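Local coordinates for putative peptidyl-arginine deiminase (Chlorobium tepidum, PDB 1XKN), which probably acts as a hydrolase that deiminates the guanidino group of agmatine or of protein arginine residues, at residues 115-120 against 133-137; 149-155 against 192-196; 19-25 against 90-95; 121-126 against 178-182. One frame throughout, in Å; residues are numbered along the deposited sequence.

Contact 1. Residues 115-120 against 133-137; sequences IMNWEY and DNAVP. With NA (sodium ion), chain B.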
loop_
_atom_site.group_PDB
_atom_site.type_symbol
_atom_site.label_atom_id
_atom_site.label_comp_id
_atom_site.label_asym_id
_atom_site.label_seq_id
_atom_site.Cartn_x
_atom_site.Cartn_y
_atom_site.Cartn_z
ATOM N N ILE A 115 6.975 -10.245 -11.432
ATOM C CA ILE A 115 7.153 -9.285 -10.356
ATOM C C ILE A 115 8.061 -8.182 -10.870
ATOM O O ILE A 115 9.158 -8.446 -11.357
ATOM C CB ILE A 115 7.760 -9.950 -9.108
ATOM C CG1 ILE A 115 6.704 -10.857 -8.463
ATOM C CG2 ILE A 115 8.257 -8.882 -8.123
ATOM C CD1 ILE A 115 7.185 -11.630 -7.257
HETATM N N MSE A 116 7.576 -6.947 -10.781
HETATM C CA MSE A 116 8.321 -5.785 -11.234
HETATM C C MSE A 116 9.090 -5.270 -10.027
HETATM O O MSE A 116 8.531 -4.639 -9.128
HETATM C CB MSE A 116 7.354 -4.724 -11.779
HETATM C CG MSE A 116 8.025 -3.507 -12.418
HETATM SE SE MSE A 116 9.260 -4.003 -13.833
HETATM C CE MSE A 116 7.959 -4.786 -15.039
ATOM N N ASN A 117 10.382 -5.571 -10.021
ATOM C CA ASN A 117 11.274 -5.211 -8.934
ATOM C C ASN A 117 11.868 -3.807 -9.025
ATOM O O ASN A 117 12.732 -3.541 -9.863
ATOM C CB ASN A 117 12.395 -6.249 -8.878
ATOM C CG ASN A 117 13.374 -5.984 -7.774
ATOM O OD1 ASN A 117 12.985 -5.828 -6.620
ATOM N ND2 ASN A 117 14.657 -5.943 -8.112
ATOM N N TRP A 118 11.396 -2.905 -8.167
ATOM C CA TRP A 118 11.921 -1.539 -8.133
ATOM C C TRP A 118 12.938 -1.524 -7.008
ATOM O O TRP A 118 12.997 -2.462 -6.231
ATOM C CB TRP A 118 10.823 -0.519 -7.803
ATOM C CG TRP A 118 9.710 -0.488 -8.793
ATOM C CD1 TRP A 118 8.604 -1.287 -8.806
ATOM C CD2 TRP A 118 9.624 0.337 -9.961
ATOM N NE1 TRP A 118 7.837 -1.017 -9.909
ATOM C CE2 TRP A 118 8.440 -0.027 -10.639
ATOM C CE3 TRP A 118 10.435 1.343 -10.503
ATOM C CZ2 TRP A 118 8.045 0.582 -11.838
ATOM C CZ3 TRP A 118 10.042 1.948 -11.696
ATOM C CH2 TRP A 118 8.858 1.561 -12.349
ATOM N N GLU A 119 13.737 -0.473 -6.914
ATOM C CA GLU A 119 14.708 -0.394 -5.836
ATOM C C GLU A 119 14.061 0.207 -4.600
ATOM O O GLU A 119 13.092 0.960 -4.694
ATOM C CB GLU A 119 15.911 0.451 -6.256
ATOM C CG GLU A 119 16.777 -0.219 -7.298
ATOM C CD GLU A 119 17.334 -1.538 -6.811
ATOM O OE1 GLU A 119 18.163 -1.527 -5.876
ATOM O OE2 GLU A 119 16.943 -2.591 -7.361
ATOM N N TYR A 120 14.601 -0.140 -3.439
ATOM C CA TYR A 120 14.105 0.362 -2.169
ATOM C C TYR A 120 15.295 0.931 -1.411
ATOM O O TYR A 120 16.375 0.329 -1.409
ATOM C CB TYR A 120 13.479 -0.776 -1.354
ATOM C CG TYR A 120 12.919 -0.362 -0.007
ATOM C CD1 TYR A 120 11.786 0.446 0.079
ATOM C CD2 TYR A 120 13.507 -0.799 1.183
ATOM C CE1 TYR A 120 11.249 0.809 1.314
ATOM C CE2 TYR A 120 12.975 -0.440 2.426
ATOM C CZ TYR A 120 11.844 0.363 2.481
ATOM O OH TYR A 120 11.304 0.717 3.699
ATOM N N ASP A 133 15.020 -6.037 2.690
ATOM C CA ASP A 133 13.750 -5.494 2.199
ATOM C C ASP A 133 13.824 -5.371 0.684
ATOM O O ASP A 133 12.885 -5.722 -0.028
ATOM C CB ASP A 133 13.469 -4.097 2.761
ATOM C CG ASP A 133 13.191 -4.101 4.238
ATOM O OD1 ASP A 133 12.703 -5.127 4.757
ATOM O OD2 ASP A 133 13.442 -3.059 4.880
ATOM N N ASN A 134 14.948 -4.853 0.199
ATOM C CA ASN A 134 15.156 -4.654 -1.230
ATOM C C ASN A 134 15.135 -5.989 -1.976
ATOM O O ASN A 134 14.787 -6.043 -3.152
ATOM C CB ASN A 134 16.487 -3.918 -1.448
ATOM C CG ASN A 134 16.568 -3.218 -2.795
ATOM O OD1 ASN A 134 15.562 -2.781 -3.344
ATOM N ND2 ASN A 134 17.780 -3.084 -3.318
ATOM N N ALA A 135 15.477 -7.072 -1.285
ATOM C CA ALA A 135 15.504 -8.400 -1.900
ATOM C C ALA A 135 14.180 -9.161 -1.821
ATOM O O ALA A 135 14.028 -10.207 -2.452
ATOM C CB ALA A 135 16.619 -9.240 -1.265
ATOM N N VAL A 136 13.224 -8.646 -1.055
ATOM C CA VAL A 136 11.939 -9.327 -0.905
ATOM C C VAL A 136 11.276 -9.725 -2.230
ATOM O O VAL A 136 10.851 -10.866 -2.385
ATOM C CB VAL A 136 10.957 -8.481 -0.058
ATOM C CG1 VAL A 136 9.572 -9.118 -0.065
ATOM C CG2 VAL A 136 11.474 -8.386 1.376
ATOM N N PRO A 137 11.179 -8.799 -3.199
ATOM C CA PRO A 137 10.548 -9.166 -4.471
ATOM C C PRO A 137 11.196 -10.377 -5.142
ATOM O O PRO A 137 10.502 -11.229 -5.706
ATOM C CB PRO A 137 10.688 -7.896 -5.304
ATOM C CG PRO A 137 10.616 -6.814 -4.260
ATOM C CD PRO A 137 11.518 -7.365 -3.178
HETATM NA NA NA B . 13.901 -4.245 -4.735
HETATM O O HOH W 1 14.274 -7.873 -5.119
HETATM O O HOH W 2 16.249 -4.878 -5.928
HETATM O O HOH W 3 11.727 -3.651 -3.394
#
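Strand 115-119 runs nearly antiparallel to helix 133-137 (162° between axes, 8.2 Å apart at closest approach), with a sodium ion held between them. At the start, Ile115 faces the helix and sets CG2 3.9 Å from Pro137 CB. Met116, present as selenomethionine, points the other way. Asn117 turns back toward the helix: its OD1 binds NA at 2.6 Å, while its ND2 pairs with Ser150 on the next strand and donates to water 2. Water 1 joins Asn117 OD1 (2.8 Å) to Asn134 O (2.7 Å). Trp118 contributes its carbonyl, O to NA 2.5 Å, with its indole on the far side of the strand. Asn134 supplies two ligands, O at 2.5 Å and OD1 at 2.6 Å from NA; waters 2 and 3 complete six oxygens. Glu119 points away at CB, yet its carboxylate folds round so that OE1 accepts from Asn134 ND2 at 3.0 Å and OE2 accepts from water 2. Tyr120 N donates to Asn134 OD1 (2.8 Å), so that one amide oxygen serves both metal and backbone; Tyr120 OH bonds Asp92. Strand 110-119, helix 131-144 and strand 148-152 form a beta-alpha-beta crossover. The sodium site ties helix to first strand, while Met116 and Trp118 reach helix 186-197 across the sheet.

Contact 2. Residues 149-155 against 192-196; sequences VSTGMVL and QLRRY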
loop_
_atom_site.group_PDB
_atom_site.type_symbol
_atom_site.label_atom_id
_atom_site.label_comp_id
_atom_site.label_asym_id
_atom_site.label_seq_id
_atom_site.Cartn_x
_atom_site.Cartn_y
_atom_site.Cartn_z
ATOM N N VAL A 149 11.476 -8.802 -13.237
ATOM C CA VAL A 149 12.079 -7.790 -14.086
ATOM C C VAL A 149 12.523 -6.685 -13.136
ATOM O O VAL A 149 11.767 -6.299 -12.246
ATOM C CB VAL A 149 11.054 -7.218 -15.098
ATOM C CG1 VAL A 149 11.722 -6.178 -15.988
ATOM C CG2 VAL A 149 10.465 -8.343 -15.942
ATOM N N SER A 150 13.750 -6.194 -13.303
ATOM C CA SER A 150 14.264 -5.131 -12.433
ATOM C C SER A 150 14.372 -3.808 -13.183
ATOM O O SER A 150 14.846 -3.767 -14.316
ATOM C CB SER A 150 15.638 -5.512 -11.870
ATOM O OG SER A 150 15.546 -6.601 -10.966
ATOM N N THR A 151 13.944 -2.724 -12.539
ATOM C CA THR A 151 13.967 -1.396 -13.155
ATOM C C THR A 151 15.206 -0.569 -12.829
ATOM O O THR A 151 15.606 0.295 -13.611
ATOM C CB THR A 151 12.768 -0.556 -12.702
ATOM O OG1 THR A 151 12.940 -0.201 -11.323
ATOM C CG2 THR A 151 11.477 -1.334 -12.862
ATOM N N GLY A 152 15.789 -0.813 -11.661
ATOM C CA GLY A 152 16.962 -0.067 -11.251
ATOM C C GLY A 152 16.610 1.302 -10.697
ATOM O O GLY A 152 17.494 2.095 -10.366
HETATM N N MSE A 153 15.313 1.580 -10.596
HETATM C CA MSE A 153 14.830 2.863 -10.085
HETATM C C MSE A 153 14.152 2.681 -8.731
HETATM O O MSE A 153 13.433 1.705 -8.518
HETATM C CB MSE A 153 13.831 3.477 -11.078
HETATM C CG MSE A 153 13.269 4.833 -10.659
HETATM SE SE MSE A 153 11.936 5.541 -11.889
HETATM C CE MSE A 153 10.365 5.308 -10.778
ATOM N N VAL A 154 14.385 3.618 -7.816
ATOM C CA VAL A 154 13.772 3.550 -6.496
ATOM C C VAL A 154 12.303 3.940 -6.596
ATOM O O VAL A 154 11.963 4.979 -7.165
ATOM C CB VAL A 154 14.473 4.507 -5.499
ATOM C CG1 VAL A 154 13.715 4.541 -4.170
ATOM C CG2 VAL A 154 15.910 4.056 -5.273
ATOM N N LEU A 155 11.436 3.091 -6.055
ATOM C CA LEU A 155 10.001 3.349 -6.064
ATOM C C LEU A 155 9.324 2.512 -4.992
ATOM O O LEU A 155 9.565 1.308 -4.891
ATOM C CB LEU A 155 9.387 3.003 -7.427
ATOM C CG LEU A 155 7.899 3.344 -7.559
ATOM C CD1 LEU A 155 7.737 4.860 -7.584
ATOM C CD2 LEU A 155 7.320 2.729 -8.829
ATOM N N GLN A 192 9.823 5.702 -17.076
ATOM C CA GLN A 192 9.937 4.401 -16.425
ATOM C C GLN A 192 8.583 3.875 -15.960
ATOM O O GLN A 192 8.333 2.675 -16.019
ATOM C CB GLN A 192 10.898 4.480 -15.237
ATOM C CG GLN A 192 12.340 4.787 -15.635
ATOM C CD GLN A 192 13.039 3.602 -16.287
ATOM O OE1 GLN A 192 13.929 2.987 -15.696
ATOM N NE2 GLN A 192 12.639 3.278 -17.509
ATOM N N LEU A 193 7.710 4.766 -15.496
ATOM C CA LEU A 193 6.388 4.338 -15.045
ATOM C C LEU A 193 5.583 3.852 -16.243
ATOM O O LEU A 193 4.847 2.868 -16.148
ATOM C CB LEU A 193 5.658 5.482 -14.333
ATOM C CG LEU A 193 6.310 5.957 -13.028
ATOM C CD1 LEU A 193 5.573 7.180 -12.507
ATOM C CD2 LEU A 193 6.303 4.838 -11.995
ATOM N N ARG A 194 5.719 4.534 -17.375
ATOM C CA ARG A 194 5.006 4.112 -18.574
ATOM C C ARG A 194 5.557 2.774 -19.049
ATOM O O ARG A 194 4.799 1.851 -19.352
ATOM C CB ARG A 194 5.151 5.144 -19.693
ATOM C CG ARG A 194 4.254 6.350 -19.527
ATOM C CD ARG A 194 4.189 7.159 -20.809
ATOM N NE ARG A 194 3.160 8.191 -20.722
ATOM C CZ ARG A 194 3.298 9.337 -20.063
ATOM N NH1 ARG A 194 4.433 9.617 -19.435
ATOM N NH2 ARG A 194 2.289 10.196 -20.022
ATOM N N ARG A 195 6.880 2.672 -19.091
ATOM C CA ARG A 195 7.552 1.464 -19.547
ATOM C C ARG A 195 7.278 0.211 -18.722
ATOM O O ARG A 195 6.899 -0.829 -19.266
ATOM C CB ARG A 195 9.062 1.704 -19.583
ATOM C CG ARG A 195 9.882 0.481 -19.955
ATOM C CD ARG A 195 11.362 0.791 -19.852
ATOM N NE ARG A 195 12.193 -0.347 -20.225
ATOM C CZ ARG A 195 13.517 -0.371 -20.112
ATOM N NH1 ARG A 195 14.164 0.686 -19.633
ATOM N NH2 ARG A 195 14.195 -1.451 -20.475
ATOM N N TYR A 196 7.471 0.313 -17.410
ATOM C CA TYR A 196 7.311 -0.840 -16.532
ATOM C C TYR A 196 5.938 -1.094 -15.906
ATOM O O TYR A 196 5.674 -2.201 -15.439
ATOM C CB TYR A 196 8.385 -0.779 -15.445
ATOM C CG TYR A 196 9.798 -0.922 -15.987
ATOM C CD1 TYR A 196 10.204 -2.098 -16.619
ATOM C CD2 TYR A 196 10.743 0.094 -15.822
ATOM C CE1 TYR A 196 11.519 -2.270 -17.059
ATOM C CE2 TYR A 196 12.061 -0.066 -16.263
ATOM C CZ TYR A 196 12.441 -1.248 -16.873
ATOM O OH TYR A 196 13.749 -1.431 -17.260
HETATM O O HOH W 4 14.839 -3.887 -17.307
HETATM O O HOH W 5 15.488 0.390 -16.315
#
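Strand 149-152 and helix 192-196 lie antiparallel, their axes 175° apart in direction and 10.6 Å at closest approach, a spacing that leaves the gap to side chains. The nearest alpha carbons are those of Thr151 and Tyr196, 7.5 Å apart. Gly152 has positive phi, and the chain turns a corner at Met153; an ST turn, with Met153 N donating to Thr151 OG1 at 3.1 Å, braces this bend. Tyr196 lays its ring beneath the strand: Thr151 CG2 sits 3.6 Å from the ring centroid, 21° off the normal, a CH-pi contact, and Val149 CG1 is 4.1 Å from Tyr196 CE1. Past the corner, the selenium of Met153 (selenomethionine here) packs 3.7 Å from Gln192 CB, and Leu155 CD2 meets Leu193 CD2 at 3.9 Å. Leu175 of helix 172-175 touches both leucines. Two waters serve the polar groups. Water 4 donates to Ser150 O (3.0 Å) and to Tyr196 OH (2.7 Å); water 5 accepts from Tyr196 OH (2.7 Å) and donates to Thr151 O (2.7 Å) and Gln192 OE1 (3.1 Å). With no direct hydrogen bond between the segments, this helix is joined to the sheet's outermost strand by apolar and CH-pi contact and by water bridges, which link strand carbonyls to polar groups of the helix.

Contact 3. Residues 19-25 against 90-95; sequences WLSWPHK and TNDAWC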
loop_
_atom_site.group_PDB
_atom_site.type_symbol
_atom_site.label_atom_id
_atom_site.label_comp_id
_atom_site.label_asym_id
_atom_site.label_seq_id
_atom_site.Cartn_x
_atom_site.Cartn_y
_atom_site.Cartn_z
ATOM N N TRP A 19 0.152 -10.103 0.761
ATOM C CA TRP A 19 1.438 -10.330 1.401
ATOM C C TRP A 19 1.675 -9.411 2.587
ATOM O O TRP A 19 1.237 -8.260 2.598
ATOM C CB TRP A 19 2.580 -10.140 0.405
ATOM C CG TRP A 19 2.742 -11.295 -0.516
ATOM C CD1 TRP A 19 2.001 -11.570 -1.626
ATOM C CD2 TRP A 19 3.665 -12.380 -0.367
ATOM N NE1 TRP A 19 2.402 -12.765 -2.178
ATOM C CE2 TRP A 19 3.422 -13.283 -1.423
ATOM C CE3 TRP A 19 4.670 -12.680 0.563
ATOM C CZ2 TRP A 19 4.149 -14.465 -1.580
ATOM C CZ3 TRP A 19 5.396 -13.859 0.407
ATOM C CH2 TRP A 19 5.126 -14.737 -0.658
ATOM N N LEU A 20 2.386 -9.942 3.577
ATOM C CA LEU A 20 2.740 -9.220 4.790
ATOM C C LEU A 20 4.161 -9.603 5.174
ATOM O O LEU A 20 4.634 -10.686 4.826
ATOM C CB LEU A 20 1.821 -9.618 5.947
ATOM C CG LEU A 20 0.314 -9.417 5.820
ATOM C CD1 LEU A 20 -0.372 -10.018 7.040
ATOM C CD2 LEU A 20 0.003 -7.934 5.703
ATOM N N SER A 21 4.834 -8.708 5.888
ATOM C CA SER A 21 6.182 -8.957 6.385
ATOM C C SER A 21 6.032 -8.809 7.895
ATOM O O SER A 21 5.920 -7.694 8.404
ATOM C CB SER A 21 7.179 -7.928 5.838
ATOM O OG SER A 21 7.441 -8.133 4.459
ATOM N N TRP A 22 6.001 -9.938 8.599
ATOM C CA TRP A 22 5.831 -9.943 10.049
ATOM C C TRP A 22 6.814 -8.994 10.730
ATOM O O TRP A 22 8.000 -8.979 10.406
ATOM C CB TRP A 22 5.992 -11.363 10.592
ATOM C CG TRP A 22 5.347 -11.545 11.930
ATOM C CD1 TRP A 22 5.964 -11.553 13.150
ATOM C CD2 TRP A 22 3.943 -11.666 12.189
ATOM N NE1 TRP A 22 5.032 -11.667 14.150
ATOM C CE2 TRP A 22 3.782 -11.739 13.589
ATOM C CE3 TRP A 22 2.805 -11.717 11.371
ATOM C CZ2 TRP A 22 2.523 -11.858 14.196
ATOM C CZ3 TRP A 22 1.553 -11.836 11.973
ATOM C CH2 TRP A 22 1.425 -11.905 13.374
ATOM N N PRO A 23 6.327 -8.194 11.694
ATOM C CA PRO A 23 7.162 -7.230 12.417
ATOM C C PRO A 23 8.191 -7.815 13.375
ATOM O O PRO A 23 7.944 -8.820 14.035
ATOM C CB PRO A 23 6.134 -6.383 13.152
ATOM C CG PRO A 23 5.099 -7.396 13.506
ATOM C CD PRO A 23 4.943 -8.157 12.201
ATOM N N HIS A 24 9.349 -7.165 13.447
ATOM C CA HIS A 24 10.410 -7.600 14.349
ATOM C C HIS A 24 11.406 -6.481 14.621
ATOM O O HIS A 24 12.181 -6.557 15.570
ATOM C CB HIS A 24 11.142 -8.821 13.776
ATOM C CG HIS A 24 11.830 -8.556 12.474
ATOM N ND1 HIS A 24 11.196 -8.679 11.256
ATOM C CD2 HIS A 24 13.093 -8.148 12.201
ATOM C CE1 HIS A 24 12.040 -8.360 10.288
ATOM N NE2 HIS A 24 13.197 -8.035 10.836
ATOM N N LYS A 25 11.382 -5.444 13.791
ATOM C CA LYS A 25 12.298 -4.320 13.958
ATOM C C LYS A 25 11.848 -3.403 15.098
ATOM O O LYS A 25 10.990 -2.541 14.913
ATOM C CB LYS A 25 12.392 -3.525 12.653
ATOM C CG LYS A 25 13.460 -2.439 12.656
ATOM C CD LYS A 25 13.495 -1.699 11.330
ATOM C CE LYS A 25 14.549 -0.599 11.338
ATOM N NZ LYS A 25 14.538 0.197 10.084
ATOM N N THR A 90 13.553 -9.933 6.176
ATOM C CA THR A 90 13.100 -8.567 5.977
ATOM C C THR A 90 13.770 -7.699 7.032
ATOM O O THR A 90 14.184 -8.192 8.084
ATOM C CB THR A 90 11.566 -8.431 6.148
ATOM O OG1 THR A 90 11.211 -8.650 7.521
ATOM C CG2 THR A 90 10.838 -9.445 5.276
ATOM N N ASN A 91 13.895 -6.411 6.739
ATOM C CA ASN A 91 14.486 -5.475 7.685
ATOM C C ASN A 91 13.359 -4.743 8.395
ATOM O O ASN A 91 13.435 -4.497 9.600
ATOM C CB ASN A 91 15.393 -4.473 6.970
ATOM C CG ASN A 91 16.568 -5.140 6.282
ATOM O OD1 ASN A 91 16.611 -5.234 5.058
ATOM N ND2 ASN A 91 17.528 -5.618 7.074
ATOM N N ASP A 92 12.321 -4.390 7.637
ATOM C CA ASP A 92 11.150 -3.706 8.188
ATOM C C ASP A 92 9.870 -4.405 7.741
ATOM O O ASP A 92 9.920 -5.358 6.964
ATOM C CB ASP A 92 11.114 -2.220 7.781
ATOM C CG ASP A 92 11.052 -2.009 6.275
ATOM O OD1 ASP A 92 10.263 -2.693 5.587
ATOM O OD2 ASP A 92 11.782 -1.124 5.778
ATOM N N ALA A 93 8.722 -3.931 8.220
ATOM C CA ALA A 93 7.439 -4.549 7.882
ATOM C C ALA A 93 6.641 -3.825 6.795
ATOM O O ALA A 93 5.490 -4.164 6.549
ATOM C CB ALA A 93 6.587 -4.669 9.140
ATOM N N TRP A 94 7.253 -2.848 6.136
ATOM C CA TRP A 94 6.564 -2.067 5.112
ATOM C C TRP A 94 6.495 -2.774 3.759
ATOM O O TRP A 94 7.072 -2.325 2.760
ATOM C CB TRP A 94 7.243 -0.706 4.989
ATOM C CG TRP A 94 7.512 -0.095 6.340
ATOM C CD1 TRP A 94 8.720 0.314 6.827
ATOM C CD2 TRP A 94 6.558 0.141 7.389
ATOM N NE1 TRP A 94 8.580 0.785 8.111
ATOM C CE2 TRP A 94 7.266 0.692 8.480
ATOM C CE3 TRP A 94 5.176 -0.060 7.512
ATOM C CZ2 TRP A 94 6.640 1.044 9.681
ATOM C CZ3 TRP A 94 4.549 0.294 8.710
ATOM C CH2 TRP A 94 5.286 0.840 9.779
ATOM N N CYS A 95 5.753 -3.876 3.744
ATOM C CA CYS A 95 5.586 -4.700 2.552
ATOM C C CYS A 95 5.021 -3.924 1.361
ATOM O O CYS A 95 5.259 -4.282 0.210
ATOM C CB CYS A 95 4.682 -5.896 2.879
ATOM S SG CYS A 95 4.845 -7.277 1.721
HETATM O O HOH W 6 3.808 -6.271 6.677
HETATM O O HOH W 7 9.354 -10.338 8.502
HETATM O O HOH W 8 9.382 -6.906 9.380
#
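This is a buried contact between the end of strand 15-21 with the loop after it and the loop that leads into helix 95-98. The alpha carbons come nearest at Ser21 and Ala93, 4.8 Å apart, with Ser21 O 3.2 Å from Ala93 CB. Ser21 OG itself bonds His98 and Asn56. Water 6 accepts from Ser21 N (2.8 Å) and bonds Ala93 O (2.7 Å), while waters 7 and 8 each join Trp22 O to Thr90 OG1. Strands 83-87, 52-57 and 15-21 lie parallel in that order, both loops leaving at C-terminal ends, consistent with the propeller-like fold of guanidino-group-modifying enzymes. Within 90-95, Asp92 OD1 accepts from Trp94 N at 3.1 Å in an Asx turn that leads into helix 95-98, and Asp92 OD2 bonds Tyr120. Cys95 SG lies 3.9 Å from Trp19 CB. At the outer end the aliphatic part of Lys25 covers the loop, CD 3.3 Å from Asn91 O.

Contact 4. Residues 121-126 against 178-182; sequences NAWGGK and PNRNP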
loop_
_atom_site.group_PDB
_atom_site.type_symbol
_atom_site.label_atom_id
_atom_site.label_comp_id
_atom_site.label_asym_id
_atom_site.label_seq_id
_atom_site.Cartn_x
_atom_site.Cartn_y
_atom_site.Cartn_z
ATOM N N ASN A 121 15.118 2.089 -0.780
ATOM C CA ASN A 121 16.207 2.678 -0.004
ATOM C C ASN A 121 15.757 3.280 1.328
ATOM O O ASN A 121 16.291 4.293 1.772
ATOM C CB ASN A 121 16.984 3.718 -0.835
ATOM C CG ASN A 121 16.200 5.000 -1.111
ATOM O OD1 ASN A 121 16.739 5.942 -1.702
ATOM N ND2 ASN A 121 14.950 5.048 -0.689
ATOM N N ALA A 122 14.783 2.633 1.965
ATOM C CA ALA A 122 14.258 3.069 3.260
ATOM C C ALA A 122 13.811 4.527 3.272
ATOM O O ALA A 122 14.287 5.331 4.074
ATOM C CB ALA A 122 15.307 2.833 4.350
ATOM N N TRP A 123 12.884 4.849 2.374
ATOM C CA TRP A 123 12.332 6.192 2.248
ATOM C C TRP A 123 13.394 7.292 2.167
ATOM O O TRP A 123 13.328 8.282 2.898
ATOM C CB TRP A 123 11.375 6.491 3.417
ATOM C CG TRP A 123 10.291 5.454 3.636
ATOM C CD1 TRP A 123 9.731 4.634 2.696
ATOM C CD2 TRP A 123 9.612 5.167 4.871
ATOM N NE1 TRP A 123 8.748 3.854 3.270
ATOM C CE2 TRP A 123 8.655 4.162 4.601
ATOM C CE3 TRP A 123 9.720 5.665 6.177
ATOM C CZ2 TRP A 123 7.811 3.644 5.592
ATOM C CZ3 TRP A 123 8.878 5.149 7.164
ATOM C CH2 TRP A 123 7.937 4.149 6.863
ATOM N N GLY A 124 14.368 7.123 1.279
ATOM C CA GLY A 124 15.404 8.130 1.125
ATOM C C GLY A 124 16.583 7.973 2.065
ATOM O O GLY A 124 17.241 8.954 2.412
ATOM N N GLY A 125 16.847 6.737 2.480
ATOM C CA GLY A 125 17.963 6.463 3.369
ATOM C C GLY A 125 17.784 6.925 4.803
ATOM O O GLY A 125 18.733 7.414 5.418
ATOM N N LYS A 126 16.579 6.768 5.342
ATOM C CA LYS A 126 16.301 7.175 6.715
ATOM C C LYS A 126 16.504 6.025 7.694
ATOM O O LYS A 126 16.601 6.238 8.903
ATOM C CB LYS A 126 14.864 7.689 6.842
ATOM C CG LYS A 126 14.584 8.996 6.118
ATOM C CD LYS A 126 13.193 9.509 6.467
ATOM C CE LYS A 126 12.898 10.842 5.794
ATOM N NZ LYS A 126 12.857 10.721 4.311
ATOM N N PRO A 178 14.860 14.573 -4.260
ATOM C CA PRO A 178 16.208 14.149 -4.652
ATOM C C PRO A 178 16.752 12.936 -3.897
ATOM O O PRO A 178 17.691 12.289 -4.367
ATOM C CB PRO A 178 17.045 15.403 -4.406
ATOM C CG PRO A 178 16.080 16.500 -4.709
ATOM C CD PRO A 178 14.819 16.026 -4.017
ATOM N N ASN A 179 16.175 12.623 -2.739
ATOM C CA ASN A 179 16.664 11.487 -1.962
ATOM C C ASN A 179 16.234 10.127 -2.501
ATOM O O ASN A 179 16.655 9.092 -1.982
ATOM C CB ASN A 179 16.273 11.603 -0.475
ATOM C CG ASN A 179 14.775 11.476 -0.229
ATOM O OD1 ASN A 179 14.038 10.922 -1.040
ATOM N ND2 ASN A 179 14.327 11.972 0.921
ATOM N N ARG A 180 15.414 10.113 -3.547
ATOM C CA ARG A 180 14.982 8.836 -4.105
ATOM C C ARG A 180 15.828 8.444 -5.314
ATOM O O ARG A 180 16.556 7.448 -5.272
ATOM C CB ARG A 180 13.497 8.888 -4.482
ATOM C CG ARG A 180 12.544 9.014 -3.284
ATOM C CD ARG A 180 12.847 7.978 -2.202
ATOM N NE ARG A 180 11.678 7.652 -1.384
ATOM C CZ ARG A 180 11.145 8.446 -0.460
ATOM N NH1 ARG A 180 10.076 8.045 0.220
ATOM N NH2 ARG A 180 11.678 9.631 -0.203
ATOM N N ASN A 181 15.731 9.226 -6.384
ATOM C CA ASN A 181 16.498 8.967 -7.601
ATOM C C ASN A 181 17.236 10.243 -7.996
ATOM O O ASN A 181 16.827 10.961 -8.909
ATOM C CB ASN A 181 15.563 8.521 -8.728
ATOM C CG ASN A 181 14.818 7.247 -8.392
ATOM O OD1 ASN A 181 13.625 7.267 -8.073
ATOM N ND2 ASN A 181 15.524 6.126 -8.447
ATOM N N PRO A 182 18.345 10.540 -7.302
ATOM C CA PRO A 182 19.162 11.731 -7.550
ATOM C C PRO A 182 19.459 12.047 -9.013
ATOM O O PRO A 182 19.380 13.200 -9.435
ATOM C CB PRO A 182 20.444 11.438 -6.772
ATOM C CG PRO A 182 19.967 10.623 -5.633
ATOM C CD PRO A 182 18.961 9.689 -6.271
HETATM O O HOH W 9 15.706 11.577 3.588
#
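Arg180, Asn179 and Gly124 carry the largest buried areas here, and the arginine leads. Its guanidinium lies flat against the backbone of 121-126, with Trp123 CA 3.6 Å from NH1 and Gly124 N 3.8 Å from NE, both over one face of the group. The edge is engaged elsewhere: NE pairs with Glu156, NH2 with Asp215, and NH1 donates to Thr214 O. Arg180 NH2 also donates to Asn179 OD1 at 2.8 Å, so the two neighbouring side chains brace each other. The surface they meet is a short left-handed helical turn: residues 122-125 all have positive phi and psi, and Gly125 N bonds Asn121 O (2.6 Å) while Lys126 N bonds Ala122 O (3.0 Å). The alpha carbons of the two segments come nearest at Gly124 CA and Asn179 CA, 4.7 Å apart. A CA-H...O contact of 3.5 Å runs from Gly124 CA to Asn179 O. A CB on residue 124 would fall 2.5 Å from Asn179 CG and would also press on the carbonyl before it, so glycine fits on both counts. Lys126 closes the turn, NZ donating to Trp123 O at 2.9 Å and forming a salt bridge with Asp215. Water 9 links Lys126 NZ (3.1 Å) to Gly124 O (3.3 Å) and, weakly, to Asn179 ND2 (3.0 Å).

Overall arrangement
Contacts 1 and 3 are buried; contacts 2 and 4 are only partly so. Contacts 1 and 2 share one sheet, whose neighbouring strands 110-119 and 148-152 are joined by backbone bonds such as Asn117 N to Val149 O (2.7 Å), but one helix is held through a metal and the other by apolar groups and water bridges. Contact 3 belongs to a different sheet and relies on waters; it reaches contact 1 through Asn91 N to Asp133 OD1 (2.6 Å). Contact 4, farthest from the centre of the chain and richest in charge, continues directly from 115-120, crosses contact 2 along the sequence, and meets contact 3 where Trp94 touches Trp123.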